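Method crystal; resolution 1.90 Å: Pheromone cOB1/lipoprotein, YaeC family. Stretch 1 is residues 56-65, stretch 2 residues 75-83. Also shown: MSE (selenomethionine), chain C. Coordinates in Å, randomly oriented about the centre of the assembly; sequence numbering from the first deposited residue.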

# COMPACT_ATOMS: atom_id res chain seq x y z
N ASN A 56 -5.53 -11.81 5.61
CA ASN A 56 -5.35 -10.37 5.72
C ASN A 56 -5.39 -9.68 4.36
O ASN A 56 -5.25 -10.31 3.29
N TYR A 57 -5.67 -8.39 4.42
CA TYR A 57 -5.85 -7.54 3.27
C TYR A 57 -5.30 -6.14 3.62
O TYR A 57 -6.02 -5.27 4.14
N PHE A 58 -4.01 -5.93 3.32
CA PHE A 58 -3.33 -4.67 3.65
C PHE A 58 -2.01 -4.45 2.89
O PHE A 58 -1.55 -3.31 2.82
N GLN A 59 -1.37 -5.50 2.40
CA GLN A 59 0.01 -5.40 1.85
C GLN A 59 0.12 -5.74 0.38
O GLN A 59 -0.69 -6.52 -0.13
N HIS A 60 1.17 -5.20 -0.25
CA HIS A 60 1.56 -5.54 -1.60
C HIS A 60 2.63 -6.63 -1.58
O HIS A 60 3.16 -6.94 -0.53
N VAL A 61 2.90 -7.24 -2.74
CA VAL A 61 3.81 -8.40 -2.85
C VAL A 61 5.26 -8.14 -2.42
O VAL A 61 5.83 -8.94 -1.71
N PRO A 62 5.84 -7.00 -2.82
CA PRO A 62 7.20 -6.76 -2.32
C PRO A 62 7.29 -6.68 -0.77
O PRO A 62 8.22 -7.22 -0.16
N PHE A 63 6.28 -6.07 -0.13
CA PHE A 63 6.24 -6.00 1.31
C PHE A 63 6.06 -7.43 1.88
O PHE A 63 6.73 -7.82 2.81
N PHE A 64 5.09 -8.15 1.31
CA PHE A 64 4.78 -9.55 1.68
C PHE A 64 6.07 -10.41 1.66
O PHE A 64 6.35 -11.15 2.64
N ASN A 65 6.82 -10.34 0.56
CA ASN A 65 8.06 -11.17 0.42
C ASN A 65 9.10 -10.81 1.49
O ASN A 65 9.78 -11.70 2.06
N PHE A 75 3.14 -18.26 4.66
CA PHE A 75 1.95 -17.68 4.04
C PHE A 75 1.98 -17.83 2.52
O PHE A 75 3.00 -18.15 1.93
N VAL A 76 0.83 -17.56 1.90
CA VAL A 76 0.70 -17.54 0.44
C VAL A 76 -0.16 -16.33 0.01
O VAL A 76 -0.95 -15.78 0.73
N ASN A 77 0.08 -15.90 -1.21
CA ASN A 77 -0.67 -14.84 -1.85
C ASN A 77 -1.92 -15.41 -2.51
O ASN A 77 -1.82 -16.13 -3.52
N ALA A 78 -3.09 -15.06 -1.97
CA ALA A 78 -4.37 -15.51 -2.53
C ALA A 78 -4.88 -14.68 -3.72
O ALA A 78 -5.89 -15.04 -4.34
N GLY A 79 -4.28 -13.53 -4.00
CA GLY A 79 -4.62 -12.77 -5.20
C GLY A 79 -4.60 -11.27 -4.97
O GLY A 79 -4.98 -10.80 -3.92
N ALA A 80 -4.16 -10.52 -5.98
CA ALA A 80 -4.14 -9.06 -5.94
C ALA A 80 -5.57 -8.54 -6.12
O ALA A 80 -6.33 -9.04 -6.99
N ILE A 81 -5.89 -7.49 -5.40
CA ILE A 81 -7.22 -6.87 -5.43
C ILE A 81 -7.22 -5.43 -5.96
O ILE A 81 -8.08 -5.05 -6.74
N HIS A 82 -6.24 -4.63 -5.56
CA HIS A 82 -6.17 -3.22 -5.96
C HIS A 82 -4.82 -2.58 -5.80
O HIS A 82 -4.02 -3.05 -5.03
N LEU A 83 -4.63 -1.44 -6.48
CA LEU A 83 -3.41 -0.61 -6.45
C LEU A 83 -3.71 0.71 -5.74
O LEU A 83 -4.86 1.26 -5.81

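The helix that begins at V61 runs nearly antiparallel to strand 75-83, with the axes 10.2 Å apart at closest approach, and side chains join the two stretches in two clusters, one from this helix and one from Y57 in the preceding strand. F64 is central to the first. Its CA-to-CB bond points toward the strand, and the t rotamer (chi1 174°, chi2 83°) extends the ring across the gap, bringing F64 CE1 to 3.7 Å from F75 CB and F64 CZ to 3.7 Å from V76 C. F75, in the m rotamer, also points toward the helix and meets F64 at its ring edge, whereas the CA-to-CB bond of V76 points away, so that its backbone lies next to the phenyl ring. One turn earlier, V61 (t) places CG2 3.5 Å from N77 ND2. N77 is likewise t, and with chi2 near 4° its OD1 accepts a 2.8 Å hydrogen bond from G79 N, leaving the amide nitrogen beside the valine.

The second cluster centres on Y57. Its CA-to-CB bond is directed sideways, but chi1 of 180° carries the phenol to the strand, where Y57 OH and H82 ND1 share a 2.7 Å hydrogen bond. H82 adopts p (chi1 78°), which swings its imidazole toward the hydroxyl; the two rings meet rim to rim, their planes at 82°. I81 (m, m) supplies the apolar side of this contact, with I81 CB 3.8 Å from Y57 CE1.

Other side chains of the first stretch serve the selenomethionine. H60, p at chi1, caps the helix by accepting from F63 N at ND1 (3.2 Å), while one face of its ring lies against selenium, with H60 NE2 3.4 Å from MSE SE. F63 (t) places CB 3.4 Å from MSE SE and offers a ring face to the CE methyl.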

# COMPACT_ATOMS: atom_id res chain seq x y z
CB ASN A 56 -4.19 -9.96 6.66
CG ASN A 56 -2.81 -10.30 6.11
OD1 ASN A 56 -2.52 -10.15 4.90
ND2 ASN A 56 -1.93 -10.70 7.01
CB TYR A 57 -7.35 -7.46 2.96
CG TYR A 57 -7.74 -6.60 1.76
CD1 TYR A 57 -6.91 -6.44 0.63
CD2 TYR A 57 -8.99 -5.97 1.74
CE1 TYR A 57 -7.32 -5.66 -0.48
CE2 TYR A 57 -9.39 -5.20 0.65
CZ TYR A 57 -8.57 -5.03 -0.44
OH TYR A 57 -9.07 -4.27 -1.48
CB PHE A 58 -3.07 -4.59 5.18
CG PHE A 58 -1.81 -5.27 5.61
CD1 PHE A 58 -1.76 -6.65 5.73
CD2 PHE A 58 -0.68 -4.54 5.91
CE1 PHE A 58 -0.60 -7.27 6.11
CE2 PHE A 58 0.50 -5.16 6.28
CZ PHE A 58 0.53 -6.53 6.39
CB GLN A 59 0.93 -6.36 2.61
CG GLN A 59 0.69 -7.84 2.42
CD GLN A 59 1.32 -8.75 3.47
OE1 GLN A 59 2.48 -8.55 3.86
NE2 GLN A 59 0.55 -9.76 3.94
CB HIS A 60 1.99 -4.29 -2.41
CG HIS A 60 3.05 -3.41 -1.75
ND1 HIS A 60 4.29 -3.86 -1.44
CD2 HIS A 60 3.05 -2.05 -1.50
CE1 HIS A 60 5.03 -2.84 -0.93
NE2 HIS A 60 4.28 -1.73 -0.96
CB VAL A 61 3.76 -9.08 -4.26
CG1 VAL A 61 4.82 -10.19 -4.39
CG2 VAL A 61 2.36 -9.68 -4.51
CB PRO A 62 7.60 -5.46 -3.02
CG PRO A 62 6.80 -5.43 -4.27
CD PRO A 62 5.47 -6.05 -3.89
CB PHE A 63 5.10 -5.10 1.79
CG PHE A 63 5.04 -4.95 3.28
CD1 PHE A 63 4.39 -5.88 4.05
CD2 PHE A 63 5.63 -3.85 3.90
CE1 PHE A 63 4.35 -5.76 5.44
CE2 PHE A 63 5.59 -3.71 5.28
CZ PHE A 63 4.94 -4.66 6.06
CB PHE A 64 3.70 -10.10 0.69
CG PHE A 64 3.38 -11.56 0.85
CD1 PHE A 64 2.47 -11.98 1.80
CD2 PHE A 64 3.94 -12.50 -0.00
CE1 PHE A 64 2.17 -13.32 1.94
CE2 PHE A 64 3.64 -13.85 0.13
CZ PHE A 64 2.75 -14.26 1.11
CB ASN A 65 8.68 -11.02 -0.97
CG ASN A 65 7.83 -11.63 -2.09
OD1 ASN A 65 6.91 -12.41 -1.86
ND2 ASN A 65 8.13 -11.24 -3.32
CB PHE A 75 1.89 -16.18 4.29
CG PHE A 75 1.82 -15.74 5.73
CD1 PHE A 75 1.43 -16.60 6.77
CD2 PHE A 75 2.06 -14.41 6.02
CE1 PHE A 75 1.36 -16.13 8.08
CE2 PHE A 75 2.01 -13.95 7.33
CZ PHE A 75 1.64 -14.80 8.36
CB VAL A 76 0.12 -18.87 -0.16
CG1 VAL A 76 1.06 -20.02 0.02
CG2 VAL A 76 -1.26 -19.19 0.43
CB ASN A 77 0.24 -14.19 -2.89
CG ASN A 77 -0.42 -13.13 -3.70
OD1 ASN A 77 -1.60 -12.76 -3.51
ND2 ASN A 77 0.37 -12.59 -4.63
CB ALA A 78 -5.43 -15.55 -1.45
CB ALA A 80 -3.28 -8.51 -7.05
CB ILE A 81 -7.85 -6.90 -4.07
CG1 ILE A 81 -7.87 -8.30 -3.48
CG2 ILE A 81 -9.27 -6.32 -4.12
CD1 ILE A 81 -8.56 -9.38 -4.29
CB HIS A 82 -7.18 -2.40 -5.16
CG HIS A 82 -6.75 -2.08 -3.74
ND1 HIS A 82 -7.12 -2.82 -2.69
CD2 HIS A 82 -6.01 -1.02 -3.23
CE1 HIS A 82 -6.66 -2.29 -1.58
NE2 HIS A 82 -5.95 -1.18 -1.91
CB LEU A 83 -2.97 -0.24 -7.88
CG LEU A 83 -2.95 -1.29 -8.99
CD1 LEU A 83 -2.43 -0.74 -10.31
CD2 LEU A 83 -2.12 -2.49 -8.53
N MSE C . -1.82 0.04 1.23
CA MSE C . -0.32 0.20 1.12
C MSE C . 0.14 0.61 -0.28
O MSE C . -0.35 0.05 -1.27
OXT MSE C . 1.07 1.44 -0.43
CB MSE C . 0.42 -1.05 1.59
CG MSE C . 1.95 -0.91 1.68
SE MSE C . 2.77 -2.62 2.01
CE MSE C . 2.15 -2.95 3.87